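Local coordinates for protein Mannose/sialic acid-binding lectin (Polygonatum cyrtonema, PDB 3A0C) that probably binds carbohydrate, as a mannose-binding plant lectin of the bulb-type family with reported anti-HIV activity, at residues C30-Y35 against C53-H58. Sequence-based numbering, arbitrary orientation.
Sequences CNFVLY and CRLTLH
Cys53 opens the segment with a covalent link to Cys30, the disulfide that ties two sheets of the domain together; no backbone or side-chain hydrogen bond joins residues 30-35 to 53-58. Its SG lies 2.0 Å from SG of Cys30, and the C-S-S-C torsion of 92° is close to the relaxed value for a disulfide. CA of Cys30 and CA of Cys53 lie 5.2 Å apart across the bridge. The carbonyls next to it are held as well: Cys53 O accepts a hydrogen bond from Thr12 OG1, and Cys30 O one from Thr46 OG1. Arg54 points away from residues 30-35, its guanidinium bonding Thr56 on the same strand. Leu55 then turns back toward residues 30-35, in a strand of another sheet, and meets Phe32 in the buried interior. The two side chains cross at about a right angle. In each, CG stands anti to the backbone N (chi1 177° for Leu55), and this extended start sends both across the gap between the sheets, setting the two leucine methyls on the aromatic ring. Both methyls lie over one face. CD1 of Leu55 sits toward the CD2-CE2 side of the ring, 4.1 Å from the centroid and 15° off the normal, a CH-pi contact, while CD2 of Leu55 lies over the other end, 3.3 Å from CZ of Phe32. Leu10 and Ile65 touch both residues, and Leu24 packs on Phe32 as well. Beyond Leu55 the strands diverge, the CA atoms of Phe32 and Leu55 already being 7.9 Å apart. With a covalent staple at one end and apolar side chains meeting beside it, the contact joins two of the three antiparallel sheets packed around the core of the beta-prism II fold, as in bulb-type lectins.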
loop_
_atom_site.group_PDB
_atom_site.type_symbol
_atom_site.label_atom_id
_atom_site.label_comp_id
_atom_site.label_asym_id
_atom_site.label_seq_id
_atom_site.Cartn_x
_atom_site.Cartn_y
_atom_site.Cartn_z
ATOM N N CYS A 30 0.632 15.191 -18.446
ATOM C CA CYS A 30 -0.618 14.657 -17.901
ATOM C C CYS A 30 -0.808 13.184 -18.133
ATOM O O CYS A 30 -1.870 12.637 -17.862
ATOM C CB CYS A 30 -1.822 15.404 -18.458
ATOM S SG CYS A 30 -2.023 17.042 -17.713
ATOM N N ASN A 31 0.221 12.536 -18.643
ATOM C CA ASN A 31 0.122 11.121 -18.900
ATOM C C ASN A 31 0.553 10.379 -17.655
ATOM O O ASN A 31 1.658 10.572 -17.167
ATOM C CB ASN A 31 1.000 10.746 -20.093
ATOM C CG ASN A 31 0.659 9.382 -20.663
ATOM O OD1 ASN A 31 -0.468 8.894 -20.527
ATOM N ND2 ASN A 31 1.629 8.762 -21.315
ATOM N N PHE A 32 -0.335 9.547 -17.123
ATOM C CA PHE A 32 -0.018 8.768 -15.931
ATOM C C PHE A 32 0.451 7.405 -16.426
ATOM O O PHE A 32 -0.354 6.582 -16.876
ATOM C CB PHE A 32 -1.256 8.633 -15.038
ATOM C CG PHE A 32 -0.982 7.960 -13.731
ATOM C CD1 PHE A 32 0.049 8.407 -12.915
ATOM C CD2 PHE A 32 -1.755 6.881 -13.313
ATOM C CE1 PHE A 32 0.312 7.792 -11.701
ATOM C CE2 PHE A 32 -1.498 6.252 -12.089
ATOM C CZ PHE A 32 -0.463 6.709 -11.285
ATOM N N VAL A 33 1.759 7.168 -16.341
ATOM C CA VAL A 33 2.339 5.929 -16.837
ATOM C C VAL A 33 3.233 5.125 -15.883
ATOM O O VAL A 33 3.931 5.673 -15.023
ATOM C CB VAL A 33 3.098 6.219 -18.173
ATOM C CG1 VAL A 33 3.580 7.650 -18.197
ATOM C CG2 VAL A 33 4.262 5.275 -18.340
ATOM N N LEU A 34 3.194 3.809 -16.056
ATOM C CA LEU A 34 3.980 2.875 -15.254
ATOM C C LEU A 34 5.217 2.452 -16.031
ATOM O O LEU A 34 5.100 1.934 -17.134
ATOM C CB LEU A 34 3.135 1.638 -14.924
ATOM C CG LEU A 34 3.819 0.453 -14.251
ATOM C CD1 LEU A 34 4.486 0.875 -12.958
ATOM C CD2 LEU A 34 2.779 -0.606 -13.980
ATOM N N TYR A 35 6.401 2.677 -15.464
ATOM C CA TYR A 35 7.644 2.303 -16.127
ATOM C C TYR A 35 8.304 1.083 -15.523
ATOM O O TYR A 35 8.307 0.906 -14.306
ATOM C CB TYR A 35 8.637 3.453 -16.083
ATOM C CG TYR A 35 8.280 4.563 -17.032
ATOM C CD1 TYR A 35 8.508 4.433 -18.396
ATOM C CD2 TYR A 35 7.683 5.731 -16.572
ATOM C CE1 TYR A 35 8.149 5.445 -19.292
ATOM C CE2 TYR A 35 7.318 6.750 -17.452
ATOM C CZ TYR A 35 7.553 6.594 -18.816
ATOM O OH TYR A 35 7.159 7.560 -19.709
ATOM N N CYS A 53 -1.075 18.600 -14.281
ATOM C CA CYS A 53 -1.930 17.534 -13.759
ATOM C C CYS A 53 -1.448 16.937 -12.428
ATOM O O CYS A 53 -0.266 17.023 -12.073
ATOM C CB CYS A 53 -2.060 16.391 -14.772
ATOM S SG CYS A 53 -3.228 16.692 -16.130
ATOM N N ARG A 54 -2.397 16.344 -11.707
ATOM C CA ARG A 54 -2.144 15.679 -10.436
ATOM C C ARG A 54 -3.065 14.467 -10.408
ATOM O O ARG A 54 -4.134 14.487 -10.999
ATOM C CB ARG A 54 -2.459 16.591 -9.251
ATOM C CG ARG A 54 -3.912 16.997 -9.132
ATOM C CD ARG A 54 -4.124 17.933 -7.951
ATOM N NE ARG A 54 -5.310 18.774 -8.114
ATOM C CZ ARG A 54 -6.551 18.384 -7.854
ATOM N NH1 ARG A 54 -6.794 17.157 -7.408
ATOM N NH2 ARG A 54 -7.551 19.227 -8.043
ATOM N N LEU A 55 -2.631 13.402 -9.753
ATOM C CA LEU A 55 -3.443 12.200 -9.649
ATOM C C LEU A 55 -3.943 12.151 -8.218
ATOM O O LEU A 55 -3.164 11.985 -7.290
ATOM C CB LEU A 55 -2.608 10.951 -9.950
ATOM C CG LEU A 55 -3.381 9.636 -9.789
ATOM C CD1 LEU A 55 -4.085 9.261 -11.088
ATOM C CD2 LEU A 55 -2.421 8.548 -9.360
ATOM N N THR A 56 -5.244 12.297 -8.036
ATOM C CA THR A 56 -5.809 12.294 -6.709
ATOM C C THR A 56 -6.619 11.033 -6.453
ATOM O O THR A 56 -7.405 10.615 -7.305
ATOM C CB THR A 56 -6.739 13.515 -6.507
ATOM O OG1 THR A 56 -6.035 14.718 -6.827
ATOM C CG2 THR A 56 -7.212 13.594 -5.082
ATOM N N LEU A 57 -6.396 10.411 -5.294
ATOM C CA LEU A 57 -7.186 9.250 -4.891
ATOM C C LEU A 57 -8.134 9.769 -3.787
ATOM O O LEU A 57 -7.704 10.074 -2.684
ATOM C CB LEU A 57 -6.302 8.119 -4.340
ATOM C CG LEU A 57 -7.073 6.916 -3.759
ATOM C CD1 LEU A 57 -7.947 6.313 -4.830
ATOM C CD2 LEU A 57 -6.123 5.870 -3.221
ATOM N N HIS A 58 -9.418 9.893 -4.100
ATOM C CA HIS A 58 -10.409 10.388 -3.144
ATOM C C HIS A 58 -10.761 9.353 -2.087
ATOM O O HIS A 58 -10.498 8.162 -2.258
ATOM C CB HIS A 58 -11.682 10.803 -3.884
ATOM C CG HIS A 58 -11.469 11.912 -4.860
ATOM N ND1 HIS A 58 -11.160 13.195 -4.464
ATOM C CD2 HIS A 58 -11.467 11.922 -6.214
ATOM C CE1 HIS A 58 -10.977 13.949 -5.534
ATOM N NE2 HIS A 58 -11.157 13.202 -6.609
#